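Branched-chain alpha-ketoacid decarboxylase (Lactococcus lactis, PDB 2VBF) decarboxylates branched-chain, and probably aromatic, alpha-keto acids to aldehydes with thiamine diphosphate and magnesium as cofactors. Local coordinates at residues Gly481-Arg486 and Glu552-Leu557. Sequence-based numbering, arbitrary orientation.
With MG (magnesium ion), chain E; TPP (thiamine diphosphate), chain F.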
loop_
_atom_site.group_PDB
_atom_site.type_symbol
_atom_site.label_atom_id
_atom_site.label_comp_id
_atom_site.label_asym_id
_atom_site.label_seq_id
_atom_site.Cartn_x
_atom_site.Cartn_y
_atom_site.Cartn_z
ATOM N N GLY A 481 -19.527 -8.002 -5.838
ATOM C CA GLY A 481 -19.202 -7.039 -4.768
ATOM C C GLY A 481 -18.849 -7.612 -3.399
ATOM O O GLY A 481 -18.432 -8.775 -3.285
ATOM N N TYR A 482 -19.058 -6.794 -2.365
ATOM C CA TYR A 482 -18.577 -7.074 -1.009
ATOM C C TYR A 482 -19.688 -7.704 -0.180
ATOM O O TYR A 482 -20.395 -7.016 0.577
ATOM C CB TYR A 482 -18.102 -5.802 -0.289
ATOM C CG TYR A 482 -17.000 -4.954 -0.914
ATOM C CD1 TYR A 482 -15.884 -5.511 -1.532
ATOM C CD2 TYR A 482 -17.064 -3.569 -0.823
ATOM C CE1 TYR A 482 -14.857 -4.703 -2.031
ATOM C CE2 TYR A 482 -16.054 -2.753 -1.331
ATOM C CZ TYR A 482 -14.957 -3.323 -1.949
ATOM O OH TYR A 482 -13.949 -2.529 -2.459
ATOM N N THR A 483 -19.853 -9.014 -0.308
ATOM C CA THR A 483 -20.967 -9.708 0.346
ATOM C C THR A 483 -20.849 -9.685 1.863
ATOM O O THR A 483 -21.833 -9.460 2.549
ATOM C CB THR A 483 -21.138 -11.142 -0.208
ATOM O OG1 THR A 483 -21.736 -11.067 -1.511
ATOM C CG2 THR A 483 -22.027 -11.995 0.705
ATOM N N VAL A 484 -19.653 -9.907 2.405
ATOM C CA VAL A 484 -19.483 -9.798 3.856
ATOM C C VAL A 484 -19.910 -8.413 4.363
ATOM O O VAL A 484 -20.567 -8.312 5.399
ATOM C CB VAL A 484 -18.054 -10.137 4.327
ATOM C CG1 VAL A 484 -17.027 -9.374 3.535
ATOM C CG2 VAL A 484 -17.898 -9.888 5.839
ATOM N N GLU A 485 -19.582 -7.359 3.615
ATOM C CA GLU A 485 -19.991 -6.003 4.007
ATOM C C GLU A 485 -21.508 -5.831 3.939
ATOM O O GLU A 485 -22.117 -5.238 4.848
ATOM C CB GLU A 485 -19.298 -4.945 3.146
ATOM C CG GLU A 485 -17.754 -4.977 3.195
ATOM C CD GLU A 485 -17.176 -4.629 4.555
ATOM O OE1 GLU A 485 -16.663 -3.495 4.703
ATOM O OE2 GLU A 485 -17.213 -5.489 5.468
ATOM N N ARG A 486 -22.123 -6.372 2.887
ATOM C CA ARG A 486 -23.587 -6.334 2.738
ATOM C C ARG A 486 -24.284 -7.001 3.922
ATOM O O ARG A 486 -25.341 -6.556 4.358
ATOM C CB ARG A 486 -24.016 -7.040 1.456
ATOM C CG ARG A 486 -23.538 -6.399 0.162
ATOM C CD ARG A 486 -24.085 -7.184 -1.021
ATOM N NE ARG A 486 -23.427 -6.886 -2.289
ATOM C CZ ARG A 486 -23.717 -5.844 -3.060
ATOM N NH1 ARG A 486 -24.649 -4.973 -2.687
ATOM N NH2 ARG A 486 -23.075 -5.674 -4.208
ATOM N N GLU A 552 -26.381 -12.093 -2.449
ATOM C CA GLU A 552 -27.160 -12.266 -1.216
ATOM C C GLU A 552 -26.790 -13.534 -0.455
ATOM O O GLU A 552 -27.230 -13.731 0.679
ATOM C CB GLU A 552 -28.656 -12.322 -1.527
ATOM C CG GLU A 552 -29.193 -11.081 -2.227
ATOM C CD GLU A 552 -29.096 -11.125 -3.747
ATOM O OE1 GLU A 552 -28.575 -12.112 -4.322
ATOM O OE2 GLU A 552 -29.558 -10.149 -4.369
ATOM N N ASP A 553 -25.991 -14.391 -1.081
ATOM C CA ASP A 553 -25.648 -15.695 -0.517
ATOM C C ASP A 553 -24.412 -15.599 0.380
ATOM O O ASP A 553 -23.359 -15.132 -0.043
ATOM C CB ASP A 553 -25.408 -16.676 -1.659
ATOM C CG ASP A 553 -25.249 -18.119 -1.201
ATOM O OD1 ASP A 553 -25.550 -18.449 -0.037
ATOM O OD2 ASP A 553 -24.803 -18.923 -2.045
ATOM N N ALA A 554 -24.561 -16.038 1.620
ATOM C CA ALA A 554 -23.451 -16.086 2.574
ATOM C C ALA A 554 -23.479 -17.421 3.321
ATOM O O ALA A 554 -24.559 -17.935 3.609
ATOM C CB ALA A 554 -23.567 -14.946 3.551
ATOM N N PRO A 555 -22.300 -17.976 3.643
ATOM C CA PRO A 555 -22.263 -19.228 4.394
ATOM C C PRO A 555 -22.889 -19.046 5.772
ATOM O O PRO A 555 -22.855 -17.948 6.325
ATOM C CB PRO A 555 -20.766 -19.538 4.498
ATOM C CG PRO A 555 -20.106 -18.232 4.360
ATOM C CD PRO A 555 -20.945 -17.456 3.390
ATOM N N LYS A 556 -23.476 -20.113 6.309
ATOM C CA LYS A 556 -24.188 -20.039 7.591
ATOM C C LYS A 556 -23.408 -19.306 8.680
ATOM O O LYS A 556 -23.977 -18.489 9.399
ATOM C CB LYS A 556 -24.579 -21.444 8.071
ATOM C CG LYS A 556 -25.726 -22.035 7.273
ATOM C CD LYS A 556 -26.173 -23.398 7.784
ATOM C CE LYS A 556 -27.435 -23.876 7.053
ATOM N NZ LYS A 556 -27.165 -24.322 5.653
ATOM N N LEU A 557 -22.110 -19.571 8.793
ATOM C CA LEU A 557 -21.306 -18.931 9.843
ATOM C C LEU A 557 -21.317 -17.406 9.685
ATOM O O LEU A 557 -21.423 -16.685 10.680
ATOM C CB LEU A 557 -19.860 -19.455 9.863
ATOM C CG LEU A 557 -18.949 -18.918 10.983
ATOM C CD1 LEU A 557 -19.582 -19.157 12.348
ATOM C CD2 LEU A 557 -17.558 -19.547 10.928
HETATM MG MG MG E . -17.373 -10.535 -3.299
HETATM N "N1'" TPP F . -9.726 -2.676 3.318
HETATM C "C2'" TPP F . -8.764 -3.552 3.751
HETATM C CM2 TPP F . -7.340 -3.341 3.320
HETATM N "N3'" TPP F . -9.122 -4.589 4.576
HETATM C "C4'" TPP F . -10.430 -4.759 4.976
HETATM N "N4'" TPP F . -10.720 -5.756 5.779
HETATM C "C5'" TPP F . -11.423 -3.886 4.518
HETATM C "C6'" TPP F . -11.062 -2.835 3.685
HETATM C "C7'" TPP F . -12.873 -4.063 4.909
HETATM N N3 TPP F . -13.460 -5.268 4.331
HETATM C C2 TPP F . -13.595 -6.498 4.949
HETATM S S1 TPP F . -14.296 -7.663 4.074
HETATM C C5 TPP F . -14.504 -6.616 2.853
HETATM C C4 TPP F . -14.017 -5.330 3.093
HETATM C CM4 TPP F . -14.091 -4.180 2.126
HETATM C C6 TPP F . -15.209 -7.114 1.608
HETATM C C7 TPP F . -14.521 -8.277 0.909
HETATM O O7 TPP F . -15.304 -8.570 -0.223
HETATM P PA TPP F . -15.017 -9.842 -1.141
HETATM O O1A TPP F . -13.533 -10.089 -1.290
HETATM O O2A TPP F . -15.696 -9.606 -2.478
HETATM O O3A TPP F . -15.624 -11.056 -0.262
HETATM P PB TPP F . -17.143 -11.631 -0.268
HETATM O O1B TPP F . -17.652 -11.463 1.136
HETATM O O2B TPP F . -17.012 -13.091 -0.595
HETATM O O3B TPP F . -17.981 -10.908 -1.286
HETATM O O HOH W 1 -16.488 -12.457 -3.222
#
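Thr483 and the backbone of Asp553 make the closest approach between 481-486 and 552-557: the methyl CG2 of Thr483 sits 3.5 Å from Asp553 O, and the CB of Ala554 lies beside the same methyl at 4.4 Å. No hydrogen bond joins the two segments. The rotation about chi1 (-75°) sorts the two branches of Thr483, with CG2 anti to the backbone N and lying against 552-557, and OG1 beside that N, hydrogen-bonded to the carbonyl of Lys551.

It is the cofactor and magnesium that hold 481-486 tightly. Thr483 N gives a hydrogen bond to O3B of thiamine diphosphate (2.8 Å, N-H...O 158°), and Val484 N bonds to O1B of the same phosphate at 2.8 Å. Just before them, Gly481 O binds magnesium at 2.0 Å; Asp452 and Asn479, from the two ends of the GDG...NN thiamine diphosphate motif, a water and one oxygen from each phosphate complete the site. Val484 CG1 packs 3.3 Å from the thiazolium S1, while the Tyr482 ring takes the cofactor methyl CM4 over one face.

The contact with 552-557 is slight by comparison, burying 104 Å² in all. On its looser, solvent side Glu552 and Asp553 both turn their CB atoms away from 481-486; Glu552 is exposed, and Asp553 OD2 bonds to the backbone N of Gln379.

The first amides of helix 483-488 thus face the diphosphate, just after that motif, and the helix dipole probably helps to balance its charge, whereas the carbonyl of Asp553 meets a methyl, leaving the link to 552-557 one of van der Waals packing.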